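Local coordinates for protein exodeoxyribonuclease III (Neisseria meningitidis, PDB 2JC4) that probably degrades double-stranded DNA from its 3' ends as a metal-dependent exonuclease of the AP/ExoA repair family, at residues A[188-193]-A[224-229]. Sequence-based numbering, arbitrary orientation.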
ATOM      1  N   LEU A 188      -6.733 -10.160  -1.058  1.00 13.49           N
ATOM      2  CA  LEU A 188      -7.491 -10.402   0.176  1.00 13.58           C
ATOM      3  C   LEU A 188      -8.866 -11.032  -0.144  1.00 14.59           C
ATOM      4  O   LEU A 188      -9.317 -11.954   0.563  1.00 14.92           O
ATOM      5  CB  LEU A 188      -7.652  -9.097   0.962  1.00 13.11           C
ATOM      6  CG  LEU A 188      -8.267  -9.245   2.365  1.00 14.67           C
ATOM      7  CD1 LEU A 188      -7.603  -8.272   3.378  1.00 16.65           C
ATOM      8  CD2 LEU A 188      -9.767  -9.079   2.303  1.00 13.49           C
ATOM      9  N   ARG A 189      -9.522 -10.565  -1.209  1.00 15.08           N
ATOM     10  CA  ARG A 189     -10.860 -11.081  -1.555  1.00 16.04           C
ATOM     11  C   ARG A 189     -10.827 -12.444  -2.257  1.00 17.25           C
ATOM     12  O   ARG A 189     -11.821 -13.184  -2.256  1.00 17.38           O
ATOM     13  CB  ARG A 189     -11.672 -10.059  -2.365  1.00 16.00           C
ATOM     14  CG  ARG A 189     -12.189  -8.862  -1.559  1.00 14.18           C
ATOM     15  CD  ARG A 189     -13.138  -9.318  -0.476  1.00 13.59           C
ATOM     16  NE  ARG A 189     -13.647  -8.205   0.327  1.00 13.25           N
ATOM     17  CZ  ARG A 189     -14.058  -8.309   1.588  1.00 12.42           C
ATOM     18  NH1 ARG A 189     -13.957  -9.482   2.219  1.00 11.51           N
ATOM     19  NH2 ARG A 189     -14.515  -7.228   2.252  1.00  9.46           N
ATOM     20  N   GLN A 190      -9.686 -12.805  -2.839  1.00 17.67           N
ATOM     21  CA  GLN A 190      -9.533 -14.192  -3.299  1.00 18.64           C
ATOM     22  C   GLN A 190      -9.589 -15.166  -2.095  1.00 17.67           C
ATOM     23  O   GLN A 190     -10.310 -16.151  -2.133  1.00 17.76           O
ATOM     24  CB  GLN A 190      -8.245 -14.391  -4.092  1.00 19.30           C
ATOM     25  CG  GLN A 190      -7.957 -15.888  -4.365  1.00 23.42           C
ATOM     26  CD  GLN A 190      -6.840 -16.095  -5.359  1.00 26.52           C
ATOM     27  OE1 GLN A 190      -6.758 -15.390  -6.372  1.00 28.88           O
ATOM     28  NE2 GLN A 190      -5.966 -17.070  -5.081  1.00 26.67           N
ATOM     29  N   VAL A 191      -8.849 -14.863  -1.034  1.00 17.52           N
ATOM     30  CA  VAL A 191      -8.766 -15.690   0.188  1.00 17.84           C
ATOM     31  C   VAL A 191     -10.024 -15.579   1.074  1.00 17.66           C
ATOM     32  O   VAL A 191     -10.475 -16.573   1.678  1.00 17.40           O
ATOM     33  CB  VAL A 191      -7.472 -15.341   1.037  1.00 18.36           C
ATOM     34  CG1 VAL A 191      -7.422 -16.114   2.354  1.00 19.00           C
ATOM     35  CG2 VAL A 191      -6.207 -15.629   0.249  1.00 19.06           C
ATOM     36  N   HIS A 192     -10.563 -14.361   1.176  1.00 16.52           N
ATOM     37  CA  HIS A 192     -11.621 -14.032   2.115  1.00 17.15           C
ATOM     38  C   HIS A 192     -12.703 -13.266   1.354  1.00 16.38           C
ATOM     39  O   HIS A 192     -12.816 -12.042   1.497  1.00 15.41           O
ATOM     40  CB  HIS A 192     -11.094 -13.112   3.224  1.00 16.60           C
ATOM     41  CG  HIS A 192      -9.942 -13.674   3.994  1.00 19.90           C
ATOM     42  ND1 HIS A 192     -10.065 -14.775   4.815  1.00 23.14           N
ATOM     43  CD2 HIS A 192      -8.667 -13.240   4.134  1.00 23.93           C
ATOM     44  CE1 HIS A 192      -8.907 -15.013   5.404  1.00 26.54           C
ATOM     45  NE2 HIS A 192      -8.043 -14.091   5.016  1.00 25.12           N
ATOM     46  N   PRO A 193     -13.511 -13.985   0.572  1.00 16.78           N
ATOM     47  CA  PRO A 193     -14.527 -13.346  -0.239  1.00 17.13           C
ATOM     48  C   PRO A 193     -15.594 -12.579   0.559  1.00 16.76           C
ATOM     49  O   PRO A 193     -16.160 -11.656   0.014  1.00 17.24           O
ATOM     50  CB  PRO A 193     -15.190 -14.519  -0.969  1.00 17.42           C
ATOM     51  CG  PRO A 193     -14.232 -15.651  -0.858  1.00 19.14           C
ATOM     52  CD  PRO A 193     -13.494 -15.451   0.403  1.00 17.66           C
ATOM     53  N   ALA A 224       0.253 -15.565 -11.780  1.00 17.10           N
ATOM     54  CA  ALA A 224       1.296 -16.498 -11.304  1.00 17.19           C
ATOM     55  C   ALA A 224       1.435 -16.412  -9.790  1.00 17.47           C
ATOM     56  O   ALA A 224       1.694 -17.413  -9.130  1.00 18.46           O
ATOM     57  CB  ALA A 224       2.658 -16.225 -11.992  1.00 16.48           C
ATOM     58  N   MET A 225       1.256 -15.204  -9.249  1.00 16.57           N
ATOM     59  CA  MET A 225       1.236 -14.992  -7.799  1.00 16.05           C
ATOM     60  C   MET A 225      -0.085 -15.449  -7.159  1.00 15.45           C
ATOM     61  O   MET A 225      -0.090 -16.071  -6.095  1.00 15.10           O
ATOM     62  CB  MET A 225       1.557 -13.516  -7.464  1.00 15.62           C
ATOM     63  CG  MET A 225       2.985 -13.042  -7.893  1.00 15.92           C
ATOM     64  SD  MET A 225       4.354 -13.932  -7.095  1.00 17.50           S
ATOM     65  CE  MET A 225       4.454 -13.074  -5.501  1.00 16.88           C
ATOM     66  N   ALA A 226      -1.208 -15.170  -7.816  1.00 15.59           N
ATOM     67  CA  ALA A 226      -2.525 -15.654  -7.335  1.00 15.71           C
ATOM     68  C   ALA A 226      -2.545 -17.173  -7.154  1.00 16.46           C
ATOM     69  O   ALA A 226      -3.088 -17.684  -6.171  1.00 16.56           O
ATOM     70  CB  ALA A 226      -3.649 -15.219  -8.286  1.00 15.37           C
ATOM     71  N   ALA A 227      -1.908 -17.891  -8.070  1.00 17.36           N
ATOM     72  CA  ALA A 227      -1.895 -19.338  -8.012  1.00 17.26           C
ATOM     73  C   ALA A 227      -1.144 -19.835  -6.783  1.00 17.78           C
ATOM     74  O   ALA A 227      -1.442 -20.925  -6.294  1.00 18.26           O
ATOM     75  CB  ALA A 227      -1.268 -19.926  -9.298  1.00 18.26           C
ATOM     76  N   ALA A 228      -0.181 -19.044  -6.300  1.00 16.22           N
ATOM     77  CA  ALA A 228       0.661 -19.428  -5.157  1.00 16.10           C
ATOM     78  C   ALA A 228       0.162 -18.827  -3.842  1.00 16.01           C
ATOM     79  O   ALA A 228       0.757 -19.024  -2.785  1.00 16.22           O
ATOM     80  CB  ALA A 228       2.142 -19.018  -5.408  1.00 16.49           C
ATOM     81  N   LEU A 229      -0.933 -18.085  -3.903  1.00 15.33           N
ATOM     82  CA  LEU A 229      -1.414 -17.368  -2.724  1.00 15.49           C
ATOM     83  C   LEU A 229      -1.941 -18.322  -1.656  1.00 15.40           C
ATOM     84  O   LEU A 229      -2.789 -19.177  -1.937  1.00 15.33           O
ATOM     85  CB  LEU A 229      -2.493 -16.364  -3.142  1.00 16.20           C
ATOM     86  CG  LEU A 229      -2.986 -15.388  -2.083  1.00 16.22           C
ATOM     87  CD1 LEU A 229      -1.893 -14.426  -1.629  1.00 14.60           C
ATOM     88  CD2 LEU A 229      -4.182 -14.645  -2.682  1.00 17.87           C
TER
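The CA atoms of Gln190, on helix 187-191, and Ala226 lie 8.2 Å apart, and Val191 and Leu229 continue the register at 8.1 Å. The contact lies at the surface of a DNase I-like fold, away from the magnesium site, where helix 187-191 meets the type I beta turn Ala226 to Leu229 that leads from helix 223-226 into edge strand 229-234. Glutamine suits the exposed position: with CG anti to the backbone N (chi1 170°) and the chain extended beyond, its amide reaches across to the backbone of Ala226. NE2 of Gln190 donates to O of Ala226 at 3.1 Å, fairly straight at 153°; that oxygen lies near the amide plane, whereas the donor stands above the carbonyl plane. Leu229 N, closing the turn, reaches the same oxygen from the opposite face, so two donors grip it. The small methyl of Ala226 lets the amide come close, with CB 3.7 Å from OE1 of Gln190. Beside the polar link, Val191 and Leu229, with no polar side-chain atoms to satisfy, cover each other; Leu229 also packs on Ala252 and Phe254 of strand 250-254. NE2 of His192, the first residue beyond the helix, hydrogen-bonds to O of Val232 in strand 229-234. CD2 of Leu229 touches both CG2 of Val191, at 3.7 Å, and, in van der Waals contact at 3.8 Å, NE2 of Gln190.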